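Local coordinates for protein benzoate transport porin BenP (Acinetobacter baumannii AB307-0294, PDB 5DL8) that probably acts as a porin of the OprD family, a beta-barrel channel of the outer membrane thought to let small solutes such as benzoate pass, at residues A[138-143]-A[150-155]; A[143-148]-A[176-181]; A[183-188]-A[196-201]; A[226-231]-A[300-305]; A[252-257]-A[261-266]. All coordinates share one frame; numbering follows the deposited sequence.

Interaction 1: A[138-143]-A[150-155]; sequences PVTAVD and TSYWGT
The backbones of Thr140 and Tyr152 keep well apart, with CA of Thr140 7.9 Å from CA of Tyr152. The two segments come closer at the other end, where CA of Asp143 lies 5.5 Å from CA of Thr150. The touching parts run 136° apart. Segment 138-143 is irregular loop; the second includes a short strand around Tyr152.

Tyr152 CG stands opposite the carbonyl carbon (chi1 -63°), sending the ring across to the loop. Thr140 CB sits over one face of this ring in a CH-pi contact, 3.9 Å from the centroid and shifted toward the rim. Thr140 CG2 comes closest to ring atom CE1 of Tyr152, at 3.8 Å. At the ring edge, in its plane, is the carbonyl O of Ala141. The phenol oxygen OH of Tyr152 reaches the loop backbone, 3.4 Å from CA of Thr140. At the narrow end, Asp143 CB packs on Thr150 OG1 at 3.6 Å. The carboxylate of Asp143 turns elsewhere, to Ser145 and Arg178.

Val172 and Val175 of strand 165-176 also touch the Tyr152 ring. Tyr152 thus bridges barrel wall and loop. This fits an inward-folded loop packed on the inner wall, as in OprD-type porins, where such loops narrow the channel.

Interaction 2: A[143-148]-A[176-181]; sequences DASRQL and SPRNEE
Asp143 OD1 is gripped by two donors of Ser145. The hydroxyl OG of Ser145 donates to Asp143 OD1 at 2.7 Å, on the syn lone pair. The backbone N of Ser145 reaches Asp143 OD1 at 3.0 Å from the anti side, out of the carboxylate plane, and closes an Asx turn.

The other oxygen faces the second segment. Arg178 NH1 donates to Asp143 OD2 at 2.8 Å with an angle of 161°, forming a salt bridge. This bond uses the syn lone pair of OD2 and lies in the guanidinium plane. The carboxylate and guanidinium planes are turned 72° apart. Arg178 is extended from CG to NE, which carries its head across to the loop.

Arg146 bends at chi2 and folds back over Arg178. Its CG lies over one face of the Arg178 guanidinium. Arg178 NH2 in turn stands over the centre of the Arg146 guanidinium, 3.3 Å from Arg146 CZ. Arg146 NH1 donates to Ser145 OG at 2.9 Å. Nearer the backbone, Arg178 CB packs on the carbonyl O of Leu148 at 3.3 Å. Arg178 NE is bonded to the carbonyl O of Thr97.

The contact joins the loop before strand 151-153 to the turn after strand 165-176, and Arg146 also touches Ile35 and Arg37 of barrel strand 25-39. The two guanidinium groups lie close, one partly over the other, with planes 33° apart. The Asp143 carboxylate probably offsets part of this positive charge and is probably kept ionised by Arg178.

Interaction 3: A[183-188]-A[196-201]; sequences FKKFSF and ESDGLN
Lys185 and Phe186 meet residues 196-200 in two different ways, at the base of the small antiparallel hairpin of strands 187-190 and 193-196. Ser187 and Glu196 form a non-hydrogen-bonded pair there. The tight part is mainly backbone and apolar. Ser197 N donates to Phe186 O at 2.9 Å, with an angle of 165°. The same oxygen also takes a CA-H...O contact from Glu196. A water bridges Phe186 N and Ser197 O. Phe186 CE2 packs on Leu200 CB at 3.9 Å, and strand 165-176 adds Val172 and Val175 around the Phe186 ring. Ser197 OG accepts from Gly199 N in an ST turn and is also bonded to Glu223 O.

The outer side is looser and wet. The Lys185 chain runs fully extended beyond CG. Its CG passes Ser197 O at 3.4 Å. One water here joins Lys185 O to Glu196 OE2. Another links Lys185 N to the same carboxylate oxygen, weakly on the Glu196 side. The side chains of Lys185 and Asp198 run side by side, pointing the same way. There Lys185 NZ makes a salt bridge of 3.2 Å to Asp198 OD1, nearly along the C-O axis of the carboxylate.

Interaction 4: A[226-231]-A[300-305]; sequences YNKHYV and LPETYF
Lys228 and Tyr230 reach from barrel strand 226-238 to Glu302 and Tyr304 in the loop between strands 278-288 and 319-328. The contact joins the inner face of the barrel wall to a loop within it.

Lys228 comes first. Its chain bends at chi4 (75°), and it approaches Glu302 from the opposite direction. Lys228 NZ makes a weak hydrogen bond, part of a salt bridge, to Glu302 OE2 at 3.4 Å. Both ends have further partners: Lys228 NZ bonds Tyr293 OH, and Glu302 OE2 bonds Val139 N. Glu302 OE2 is thus shared between Lys228 and Val139, and Tyr293 probably positions the Lys228 amino group.

Two residues on, Tyr230 meets Tyr304 in an offset edge-to-face pair. The edge of Tyr304 turns to the face of Tyr230, with planes at 70° and centroids 6.0 Å apart. Lys249 NZ is bonded to both Tyr230 OH and Tyr304 O.

Within the loop, Glu302 to Phe305 form a type I turn. Glu302 OE1 accepts from Tyr304 N at 3.0 Å, using its anti lone pair.

Interaction 5: A[252-257]-A[261-266]; sequences NAKDDG and DIDAEN
Lys254 leans from its strand toward Ile262 and Asp263. Its CB leads to CG, which lies 3.9 Å from Ile262 O. CD is near both Ile262 O (3.7 Å) and Asp263 OD1. CE comes to 3.4 Å from Asp263 OD1. At the tip, NZ makes a weak hydrogen bond to Ile262 O and a long salt bridge, 3.7 Å, to Asp263 OD1. Bends at chi2 (81°) and chi4 (71°) turn the chain toward the neighbouring strand. Asp263 OD2 is held by Glu290 N.

Next along the strands, Ala253 and Ala264 form a hydrogen-bonded pair, side chains on the other face from Lys254. Ala253 N donates to Ala264 O at 2.8 Å, and Ala264 N to Ala253 O at 3.0 Å. Asp255 N bonds Ile262 O. Ile262 CG2 rests on Ala253 CB at 4.0 Å.

At the loop end, Asp261 N donates to Asp255 OD2 at 2.9 Å, from above the carboxylate plane. The short strand axes of 252-255 and 263-266 run antiparallel, at 170°. This is the end of a beta hairpin, the repeating element of a porin barrel wall.

Overall arrangement
From the N terminus, interaction 1 closes a short loop between strands 132-133 and 151-153. Interaction 2 crosses it: the two share Asp143, and their segments alternate along the chain. It ties that loop to the turn after strand 165-176. Interaction 3 follows in series and closes a small hairpin ahead of strand 200-210. Interaction 4 spans the longest stretch, from strand 226-238 to the loop after strand 278-288, and encloses the local hairpin of interaction 5. Strands 226-238 and 243-255 are neighbours, so these two touch through backbone bonds. Val139 and Glu302 link interactions 1 and 4. Interactions 2 and 5 stay about 17 Å apart at their nearest atoms.

Interaction 1: A[138-143]-A[150-155]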
# COMPACT_ATOMS: atom_id res chain seq x y z
N PRO A 138 6.14 -1.29 -6.03
CA PRO A 138 6.82 -0.09 -5.47
C PRO A 138 6.29 1.27 -6.04
O PRO A 138 5.88 1.35 -7.21
CB PRO A 138 8.22 -0.31 -5.98
CG PRO A 138 8.32 -1.87 -5.89
CD PRO A 138 7.08 -2.26 -6.57
N VAL A 139 6.31 2.32 -5.25
CA VAL A 139 5.58 3.49 -5.55
C VAL A 139 3.99 3.42 -5.59
O VAL A 139 3.34 4.25 -4.96
CB VAL A 139 6.01 4.16 -6.94
CG1 VAL A 139 5.43 5.61 -6.97
CG2 VAL A 139 7.53 4.18 -7.18
N THR A 140 3.42 2.50 -6.42
CA THR A 140 2.03 2.43 -6.69
C THR A 140 1.51 1.14 -6.09
O THR A 140 1.54 0.08 -6.75
CB THR A 140 1.80 2.52 -8.21
OG1 THR A 140 2.42 1.44 -8.85
CG2 THR A 140 2.35 3.89 -8.77
N ALA A 141 1.09 1.12 -4.85
CA ALA A 141 0.63 -0.19 -4.24
C ALA A 141 -0.89 -0.28 -4.00
O ALA A 141 -1.64 0.65 -4.33
CB ALA A 141 1.37 -0.44 -2.91
N VAL A 142 -1.34 -1.39 -3.42
CA VAL A 142 -2.68 -1.47 -2.73
C VAL A 142 -2.73 -0.39 -1.59
O VAL A 142 -1.79 -0.55 -0.75
CB VAL A 142 -2.80 -2.89 -2.06
CG1 VAL A 142 -4.22 -3.15 -1.47
CG2 VAL A 142 -2.33 -3.98 -3.05
N ASP A 143 -3.63 0.70 -1.54
CA ASP A 143 -3.83 1.29 -0.23
C ASP A 143 -5.29 1.14 0.27
O ASP A 143 -6.17 2.02 0.03
CB ASP A 143 -3.42 2.76 -0.19
CG ASP A 143 -3.39 3.29 1.23
OD1 ASP A 143 -3.70 2.51 2.23
OD2 ASP A 143 -3.10 4.48 1.43
N THR A 150 -7.13 3.57 -3.06
CA THR A 150 -6.31 4.21 -4.11
C THR A 150 -6.33 3.34 -5.38
O THR A 150 -6.26 2.12 -5.31
CB THR A 150 -4.88 4.42 -3.57
OG1 THR A 150 -5.02 5.11 -2.33
CG2 THR A 150 -3.89 5.24 -4.52
N SER A 151 -6.53 3.96 -6.52
CA SER A 151 -6.25 3.37 -7.81
C SER A 151 -5.54 4.39 -8.70
O SER A 151 -5.30 5.55 -8.25
CB SER A 151 -7.56 2.88 -8.40
OG SER A 151 -8.42 3.97 -8.76
N TYR A 152 -5.25 4.00 -9.96
CA TYR A 152 -4.32 4.72 -10.88
C TYR A 152 -4.90 4.77 -12.31
O TYR A 152 -5.80 3.99 -12.68
CB TYR A 152 -2.96 3.93 -10.87
CG TYR A 152 -2.33 3.91 -9.54
CD1 TYR A 152 -1.67 4.98 -9.06
CD2 TYR A 152 -2.57 2.87 -8.66
CE1 TYR A 152 -1.11 4.99 -7.75
CE2 TYR A 152 -2.03 2.87 -7.39
CZ TYR A 152 -1.33 3.92 -6.94
OH TYR A 152 -0.84 3.85 -5.64
N TRP A 153 -4.44 5.69 -13.13
CA TRP A 153 -4.95 5.69 -14.47
C TRP A 153 -3.76 5.68 -15.41
O TRP A 153 -2.85 6.53 -15.26
CB TRP A 153 -5.76 6.94 -14.69
CG TRP A 153 -6.52 7.08 -16.01
CD1 TRP A 153 -6.15 7.83 -17.16
CD2 TRP A 153 -7.82 6.57 -16.28
NE1 TRP A 153 -7.16 7.77 -18.10
CE2 TRP A 153 -8.18 6.99 -17.59
CE3 TRP A 153 -8.74 5.81 -15.54
CZ2 TRP A 153 -9.42 6.64 -18.16
CZ3 TRP A 153 -9.96 5.47 -16.12
CH2 TRP A 153 -10.27 5.88 -17.42
N GLY A 154 -3.81 4.79 -16.38
CA GLY A 154 -2.70 4.67 -17.38
C GLY A 154 -2.81 3.45 -18.24
O GLY A 154 -3.89 2.92 -18.44
N THR A 155 -1.67 3.04 -18.82
CA THR A 155 -1.56 1.85 -19.62
C THR A 155 -0.49 0.98 -19.08
O THR A 155 0.59 1.52 -18.77
CB THR A 155 -1.12 2.24 -21.00
OG1 THR A 155 -1.95 3.30 -21.41
CG2 THR A 155 -1.26 1.10 -21.95

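Interaction 2: A[143-148]-A[176-181]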
# COMPACT_ATOMS: atom_id res chain seq x y z
N ASP A 143 -3.63 0.70 -1.54
CA ASP A 143 -3.83 1.29 -0.23
C ASP A 143 -5.29 1.14 0.27
O ASP A 143 -6.17 2.02 0.03
CB ASP A 143 -3.42 2.76 -0.19
CG ASP A 143 -3.39 3.29 1.23
OD1 ASP A 143 -3.70 2.51 2.23
OD2 ASP A 143 -3.10 4.48 1.43
N ALA A 144 -5.44 0.09 1.05
CA ALA A 144 -6.73 -0.19 1.77
C ALA A 144 -6.70 0.15 3.27
O ALA A 144 -7.47 -0.38 4.02
CB ALA A 144 -7.10 -1.72 1.56
N SER A 145 -5.85 1.03 3.72
CA SER A 145 -5.61 1.25 5.19
C SER A 145 -6.74 2.15 5.88
O SER A 145 -6.92 2.25 7.20
CB SER A 145 -4.20 1.92 5.36
OG SER A 145 -4.18 3.25 4.78
N ARG A 146 -7.55 2.79 5.04
CA ARG A 146 -8.47 3.79 5.62
C ARG A 146 -9.93 3.50 5.21
O ARG A 146 -10.45 2.47 5.64
CB ARG A 146 -7.98 5.20 5.24
CG ARG A 146 -6.60 5.62 5.74
CD ARG A 146 -6.46 5.45 7.20
NE ARG A 146 -5.38 6.26 7.77
CZ ARG A 146 -4.04 6.04 7.64
NH1 ARG A 146 -3.52 5.03 6.92
NH2 ARG A 146 -3.22 6.92 8.21
N GLN A 147 -10.53 4.32 4.33
CA GLN A 147 -11.86 4.09 3.89
C GLN A 147 -11.87 3.65 2.43
O GLN A 147 -11.63 2.45 2.16
CB GLN A 147 -12.75 5.31 4.20
CG GLN A 147 -14.20 5.23 3.80
CD GLN A 147 -14.87 3.91 4.15
OE1 GLN A 147 -14.68 2.92 3.44
NE2 GLN A 147 -15.72 3.91 5.19
N LEU A 148 -12.08 4.54 1.48
CA LEU A 148 -12.01 4.10 0.03
C LEU A 148 -10.51 3.81 -0.40
O LEU A 148 -9.56 4.18 0.34
CB LEU A 148 -12.77 5.04 -0.89
CG LEU A 148 -14.23 5.36 -0.47
CD1 LEU A 148 -14.95 6.18 -1.55
CD2 LEU A 148 -14.94 4.01 -0.22
N SER A 176 -5.61 8.41 -8.17
CA SER A 176 -6.79 8.89 -7.35
C SER A 176 -6.57 8.44 -5.96
O SER A 176 -6.82 7.27 -5.64
CB SER A 176 -8.08 8.26 -7.81
OG SER A 176 -9.22 8.91 -7.21
N PRO A 177 -6.02 9.30 -5.14
CA PRO A 177 -5.71 8.87 -3.75
C PRO A 177 -6.91 8.33 -2.90
O PRO A 177 -8.06 8.60 -3.23
CB PRO A 177 -5.10 10.16 -3.11
CG PRO A 177 -4.50 10.86 -4.25
CD PRO A 177 -5.50 10.65 -5.39
N ARG A 178 -6.61 7.57 -1.85
CA ARG A 178 -7.60 6.93 -1.02
C ARG A 178 -8.70 7.97 -0.49
O ARG A 178 -9.84 7.63 -0.42
CB ARG A 178 -6.94 6.21 0.14
CG ARG A 178 -6.42 7.13 1.21
CD ARG A 178 -5.49 6.46 2.15
NE ARG A 178 -5.05 7.34 3.25
CZ ARG A 178 -3.94 7.12 4.02
NH1 ARG A 178 -3.09 6.05 3.70
NH2 ARG A 178 -3.63 7.97 5.05
N ASN A 179 -8.32 9.24 -0.28
CA ASN A 179 -9.17 10.25 0.30
C ASN A 179 -9.62 11.23 -0.72
O ASN A 179 -9.94 12.38 -0.31
CB ASN A 179 -8.46 10.97 1.50
CG ASN A 179 -7.20 11.77 1.09
OD1 ASN A 179 -6.40 11.32 0.32
ND2 ASN A 179 -7.00 12.90 1.69
N GLU A 180 -9.66 10.87 -2.03
CA GLU A 180 -10.06 11.84 -3.04
C GLU A 180 -10.94 11.17 -4.05
O GLU A 180 -10.87 9.98 -4.22
CB GLU A 180 -8.86 12.50 -3.84
CG GLU A 180 -7.75 13.11 -3.03
CD GLU A 180 -8.10 14.42 -2.35
OE1 GLU A 180 -9.24 14.97 -2.57
OE2 GLU A 180 -7.25 14.93 -1.55
N GLU A 181 -11.64 12.00 -4.81
CA GLU A 181 -12.59 11.54 -5.83
C GLU A 181 -12.05 11.44 -7.20
O GLU A 181 -12.55 10.68 -7.97
CB GLU A 181 -13.79 12.55 -6.01
CG GLU A 181 -14.66 12.67 -4.74
CD GLU A 181 -16.09 13.24 -5.00
OE1 GLU A 181 -16.25 14.25 -5.61
OE2 GLU A 181 -17.06 12.65 -4.57

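Interaction 3: A[183-188]-A[196-201]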
# COMPACT_ATOMS: atom_id res chain seq x y z
N PHE A 183 -8.99 11.69 -10.38
CA PHE A 183 -7.68 11.22 -10.86
C PHE A 183 -6.93 12.50 -11.10
O PHE A 183 -7.43 13.36 -11.80
CB PHE A 183 -7.78 10.37 -12.15
CG PHE A 183 -8.21 8.98 -11.85
CD1 PHE A 183 -7.27 8.02 -11.42
CD2 PHE A 183 -9.58 8.64 -11.88
CE1 PHE A 183 -7.66 6.73 -11.12
CE2 PHE A 183 -10.01 7.37 -11.51
CZ PHE A 183 -9.04 6.39 -11.14
N LYS A 184 -5.75 12.59 -10.50
CA LYS A 184 -4.86 13.78 -10.66
C LYS A 184 -3.41 13.31 -10.92
O LYS A 184 -3.02 12.14 -10.60
CB LYS A 184 -4.92 14.62 -9.35
CG LYS A 184 -4.20 13.85 -8.21
CD LYS A 184 -4.48 14.21 -6.75
CE LYS A 184 -4.19 15.64 -6.54
NZ LYS A 184 -4.83 15.94 -5.25
N LYS A 185 -2.60 14.26 -11.39
CA LYS A 185 -1.17 14.02 -11.53
C LYS A 185 -0.49 13.72 -10.22
O LYS A 185 -0.87 14.30 -9.18
CB LYS A 185 -0.47 15.23 -12.15
CG LYS A 185 -0.82 15.34 -13.61
CD LYS A 185 -0.34 16.65 -14.29
CE LYS A 185 -0.59 16.55 -15.78
NZ LYS A 185 0.01 17.79 -16.30
N PHE A 186 0.52 12.86 -10.27
CA PHE A 186 1.43 12.67 -9.12
C PHE A 186 2.14 13.93 -8.78
O PHE A 186 2.36 14.77 -9.66
CB PHE A 186 2.58 11.67 -9.53
CG PHE A 186 2.15 10.20 -9.68
CD1 PHE A 186 1.93 9.42 -8.56
CD2 PHE A 186 1.95 9.62 -10.93
CE1 PHE A 186 1.47 8.10 -8.68
CE2 PHE A 186 1.57 8.33 -11.06
CZ PHE A 186 1.32 7.54 -9.94
N SER A 187 2.53 14.08 -7.52
CA SER A 187 3.27 15.26 -7.18
C SER A 187 4.24 15.05 -6.01
O SER A 187 4.12 14.09 -5.27
CB SER A 187 2.31 16.46 -6.87
OG SER A 187 1.34 16.17 -5.83
N PHE A 188 5.19 15.97 -5.84
CA PHE A 188 6.02 15.98 -4.66
C PHE A 188 6.06 17.44 -4.16
O PHE A 188 6.23 18.44 -4.94
CB PHE A 188 7.41 15.44 -5.00
CG PHE A 188 8.36 15.31 -3.83
CD1 PHE A 188 8.44 14.11 -3.08
CD2 PHE A 188 9.24 16.31 -3.50
CE1 PHE A 188 9.35 14.00 -2.01
CE2 PHE A 188 10.10 16.21 -2.42
CZ PHE A 188 10.19 15.04 -1.68
N GLU A 196 4.18 19.01 -9.87
CA GLU A 196 3.48 17.85 -10.48
C GLU A 196 4.34 17.18 -11.51
O GLU A 196 5.15 17.85 -12.12
CB GLU A 196 2.25 18.34 -11.25
CG GLU A 196 1.24 19.12 -10.40
CD GLU A 196 -0.01 19.48 -11.13
OE1 GLU A 196 0.06 20.43 -11.90
OE2 GLU A 196 -1.03 18.81 -10.92
N SER A 197 4.07 15.91 -11.75
CA SER A 197 4.68 15.15 -12.81
C SER A 197 3.72 14.86 -13.94
O SER A 197 2.53 14.55 -13.69
CB SER A 197 5.08 13.79 -12.19
OG SER A 197 5.60 12.82 -13.14
N ASP A 198 4.22 14.88 -15.17
CA ASP A 198 3.46 14.33 -16.30
C ASP A 198 3.29 12.80 -16.30
O ASP A 198 2.37 12.27 -16.94
CB ASP A 198 4.02 14.81 -17.63
CG ASP A 198 3.80 16.32 -17.85
OD1 ASP A 198 2.94 16.94 -17.18
OD2 ASP A 198 4.47 16.90 -18.69
N GLY A 199 4.09 12.08 -15.56
CA GLY A 199 3.84 10.64 -15.50
C GLY A 199 4.94 9.81 -14.91
O GLY A 199 6.08 10.27 -14.80
N LEU A 200 4.56 8.57 -14.56
CA LEU A 200 5.42 7.55 -14.05
C LEU A 200 5.58 6.50 -15.13
O LEU A 200 4.61 5.86 -15.50
CB LEU A 200 4.76 6.91 -12.80
CG LEU A 200 5.45 5.71 -12.24
CD1 LEU A 200 6.88 6.03 -11.84
CD2 LEU A 200 4.74 5.19 -11.01
N ASN A 201 6.82 6.29 -15.58
CA ASN A 201 7.17 5.23 -16.55
C ASN A 201 7.94 4.20 -15.76
O ASN A 201 8.90 4.54 -15.06
CB ASN A 201 8.07 5.80 -17.68
CG ASN A 201 7.50 7.09 -18.29
OD1 ASN A 201 6.43 7.09 -18.87
ND2 ASN A 201 8.24 8.18 -18.16
O HOH W 1 -1.55 16.98 -8.55
O HOH W 2 -3.60 17.01 -12.21
O HOH W 3 1.33 12.13 -13.05

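Interaction 4: A[226-231]-A[300-305]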
# COMPACT_ATOMS: atom_id res chain seq x y z
N TYR A 226 11.67 12.39 -9.50
CA TYR A 226 12.77 11.51 -9.10
C TYR A 226 12.66 10.14 -9.80
O TYR A 226 11.60 9.71 -10.32
CB TYR A 226 12.89 11.40 -7.57
CG TYR A 226 11.67 10.78 -6.82
CD1 TYR A 226 11.55 9.40 -6.64
CD2 TYR A 226 10.69 11.60 -6.23
CE1 TYR A 226 10.42 8.84 -5.97
CE2 TYR A 226 9.61 11.09 -5.56
CZ TYR A 226 9.44 9.73 -5.45
OH TYR A 226 8.37 9.24 -4.75
N ASN A 227 13.80 9.50 -9.85
CA ASN A 227 13.96 8.14 -10.39
C ASN A 227 14.27 7.16 -9.31
O ASN A 227 15.02 7.43 -8.41
CB ASN A 227 15.06 8.19 -11.45
CG ASN A 227 14.65 9.09 -12.63
OD1 ASN A 227 13.47 9.13 -13.01
ND2 ASN A 227 15.58 9.87 -13.13
N LYS A 228 13.63 6.03 -9.34
CA LYS A 228 13.74 5.07 -8.24
C LYS A 228 14.10 3.68 -8.74
O LYS A 228 13.50 3.16 -9.68
CB LYS A 228 12.45 5.07 -7.48
CG LYS A 228 12.28 4.05 -6.36
CD LYS A 228 10.78 4.07 -6.07
CE LYS A 228 10.26 3.30 -4.83
NZ LYS A 228 10.51 3.94 -3.50
N HIS A 229 15.12 3.11 -8.10
CA HIS A 229 15.50 1.66 -8.28
C HIS A 229 15.17 0.86 -6.99
O HIS A 229 15.43 1.33 -5.86
CB HIS A 229 17.00 1.46 -8.61
CG HIS A 229 17.44 2.11 -9.87
ND1 HIS A 229 17.72 1.39 -11.03
CD2 HIS A 229 17.72 3.40 -10.15
CE1 HIS A 229 18.08 2.23 -11.98
NE2 HIS A 229 18.10 3.45 -11.48
N TYR A 230 14.66 -0.34 -7.19
CA TYR A 230 14.41 -1.27 -6.14
C TYR A 230 14.90 -2.67 -6.54
O TYR A 230 14.60 -3.16 -7.63
CB TYR A 230 12.86 -1.30 -5.92
CG TYR A 230 12.40 -2.51 -5.08
CD1 TYR A 230 12.60 -2.50 -3.74
CD2 TYR A 230 11.83 -3.61 -5.63
CE1 TYR A 230 12.23 -3.53 -2.90
CE2 TYR A 230 11.43 -4.73 -4.83
CZ TYR A 230 11.58 -4.62 -3.42
OH TYR A 230 11.26 -5.57 -2.48
N VAL A 231 15.62 -3.31 -5.65
CA VAL A 231 15.95 -4.75 -5.72
C VAL A 231 15.46 -5.41 -4.46
O VAL A 231 15.83 -5.02 -3.28
CB VAL A 231 17.45 -5.06 -5.87
CG1 VAL A 231 17.69 -6.55 -6.13
CG2 VAL A 231 17.99 -4.44 -7.11
N LEU A 300 0.58 7.95 -0.61
CA LEU A 300 0.86 6.67 -1.32
C LEU A 300 1.85 5.88 -0.51
O LEU A 300 2.93 6.34 -0.27
CB LEU A 300 1.33 6.95 -2.74
CG LEU A 300 0.45 7.94 -3.58
CD1 LEU A 300 0.86 7.98 -5.06
CD2 LEU A 300 -1.00 7.52 -3.41
N PRO A 301 1.45 4.71 0.04
CA PRO A 301 2.43 4.04 0.96
C PRO A 301 3.45 3.25 0.14
O PRO A 301 3.16 2.88 -0.99
CB PRO A 301 1.55 3.02 1.76
CG PRO A 301 0.52 2.63 0.71
CD PRO A 301 0.18 3.93 -0.03
N GLU A 302 4.62 2.99 0.73
CA GLU A 302 5.68 2.16 0.08
C GLU A 302 5.61 0.85 0.82
O GLU A 302 6.35 0.59 1.83
CB GLU A 302 7.06 2.80 0.11
CG GLU A 302 8.12 1.97 -0.61
CD GLU A 302 7.54 1.46 -1.95
OE1 GLU A 302 6.96 0.29 -1.95
OE2 GLU A 302 7.60 2.24 -2.95
N THR A 303 4.74 0.03 0.27
CA THR A 303 4.40 -1.29 0.82
C THR A 303 5.52 -2.33 0.72
O THR A 303 5.45 -3.34 1.41
CB THR A 303 3.15 -1.93 0.12
OG1 THR A 303 3.39 -1.98 -1.32
CG2 THR A 303 1.77 -1.01 0.46
N TYR A 304 6.51 -2.06 -0.13
CA TYR A 304 7.72 -2.92 -0.27
C TYR A 304 8.84 -2.60 0.64
O TYR A 304 9.95 -3.14 0.48
CB TYR A 304 8.15 -2.91 -1.73
CG TYR A 304 7.12 -3.66 -2.59
CD1 TYR A 304 5.86 -3.06 -2.97
CD2 TYR A 304 7.36 -5.04 -2.93
CE1 TYR A 304 4.91 -3.79 -3.69
CE2 TYR A 304 6.42 -5.78 -3.65
CZ TYR A 304 5.24 -5.19 -4.05
OH TYR A 304 4.43 -5.98 -4.79
N PHE A 305 8.63 -1.63 1.52
CA PHE A 305 9.54 -1.43 2.65
C PHE A 305 9.37 -2.70 3.51
O PHE A 305 8.36 -3.42 3.33
CB PHE A 305 9.12 -0.16 3.46
CG PHE A 305 9.69 1.15 3.01
CD1 PHE A 305 10.47 1.30 1.88
CD2 PHE A 305 9.39 2.29 3.75
CE1 PHE A 305 10.93 2.54 1.50
CE2 PHE A 305 9.87 3.59 3.38
CZ PHE A 305 10.63 3.68 2.25

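Interaction 5: A[252-257]-A[261-266]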
# COMPACT_ATOMS: atom_id res chain seq x y z
N ASN A 252 16.90 2.86 -4.10
CA ASN A 252 17.72 4.04 -4.42
C ASN A 252 16.81 5.07 -5.06
O ASN A 252 16.24 4.76 -6.06
CB ASN A 252 18.79 3.68 -5.44
CG ASN A 252 19.93 4.74 -5.60
OD1 ASN A 252 19.77 5.82 -6.23
ND2 ASN A 252 21.09 4.38 -5.12
N ALA A 253 16.79 6.27 -4.48
CA ALA A 253 16.01 7.46 -4.98
C ALA A 253 16.92 8.73 -5.25
O ALA A 253 17.63 9.23 -4.40
CB ALA A 253 14.92 7.83 -3.99
N LYS A 254 16.78 9.25 -6.44
CA LYS A 254 17.53 10.37 -6.88
C LYS A 254 16.75 11.32 -7.73
O LYS A 254 16.05 10.89 -8.64
CB LYS A 254 18.71 9.82 -7.71
CG LYS A 254 19.87 10.71 -7.71
CD LYS A 254 20.67 10.48 -6.41
CE LYS A 254 21.87 11.49 -6.34
NZ LYS A 254 21.53 12.97 -6.09
N ASP A 255 16.92 12.64 -7.56
CA ASP A 255 15.94 13.52 -8.33
C ASP A 255 16.09 13.48 -9.89
O ASP A 255 17.18 13.26 -10.32
CB ASP A 255 15.86 14.95 -7.78
CG ASP A 255 17.04 15.62 -7.98
OD1 ASP A 255 18.04 14.92 -8.33
OD2 ASP A 255 17.03 16.81 -7.86
N ASP A 256 14.97 13.63 -10.65
CA ASP A 256 14.91 13.46 -12.14
C ASP A 256 15.08 14.83 -12.73
O ASP A 256 14.16 15.70 -12.61
CB ASP A 256 13.62 12.84 -12.73
CG ASP A 256 13.64 12.76 -14.30
OD1 ASP A 256 14.57 12.22 -14.91
OD2 ASP A 256 12.68 13.21 -14.98
N GLY A 257 16.25 14.97 -13.36
CA GLY A 257 16.91 16.23 -13.54
C GLY A 257 17.37 16.79 -12.19
O GLY A 257 18.27 16.21 -11.54
N ASP A 261 16.91 17.91 -5.16
CA ASP A 261 17.92 17.27 -4.25
C ASP A 261 17.27 16.07 -3.36
O ASP A 261 17.03 16.13 -2.10
CB ASP A 261 18.67 18.37 -3.41
CG ASP A 261 19.53 19.37 -4.32
OD1 ASP A 261 19.52 19.30 -5.56
OD2 ASP A 261 20.28 20.18 -3.78
N ILE A 262 16.79 15.10 -4.11
CA ILE A 262 16.49 13.78 -3.58
C ILE A 262 17.82 12.97 -3.75
O ILE A 262 18.42 12.97 -4.82
CB ILE A 262 15.26 13.25 -4.25
CG1 ILE A 262 13.98 14.07 -3.79
CG2 ILE A 262 15.14 11.79 -4.01
CD1 ILE A 262 12.66 13.84 -4.59
N ASP A 263 18.36 12.49 -2.63
CA ASP A 263 19.57 11.69 -2.56
C ASP A 263 19.40 10.67 -1.38
O ASP A 263 19.84 10.94 -0.22
CB ASP A 263 20.70 12.57 -2.26
CG ASP A 263 22.01 11.79 -2.16
OD1 ASP A 263 22.25 10.97 -3.04
OD2 ASP A 263 22.77 12.04 -1.22
N ALA A 264 18.79 9.54 -1.63
CA ALA A 264 18.63 8.56 -0.57
C ALA A 264 18.65 7.11 -0.97
O ALA A 264 18.06 6.70 -1.99
CB ALA A 264 17.29 8.84 0.19
N GLU A 265 19.25 6.33 -0.10
CA GLU A 265 19.20 4.82 -0.20
C GLU A 265 18.44 4.30 1.03
O GLU A 265 18.61 4.86 2.17
CB GLU A 265 20.57 4.17 -0.16
CG GLU A 265 21.41 4.52 -1.34
CD GLU A 265 22.81 3.88 -1.22
OE1 GLU A 265 23.59 4.37 -0.34
OE2 GLU A 265 23.06 2.82 -1.89
N ASN A 266 17.71 3.22 0.85
CA ASN A 266 17.02 2.51 1.99
C ASN A 266 17.35 1.04 1.93
O ASN A 266 17.04 0.31 0.96
CB ASN A 266 15.54 2.84 2.04
CG ASN A 266 14.72 1.96 3.00
OD1 ASN A 266 15.16 0.97 3.49
ND2 ASN A 266 13.47 2.29 3.17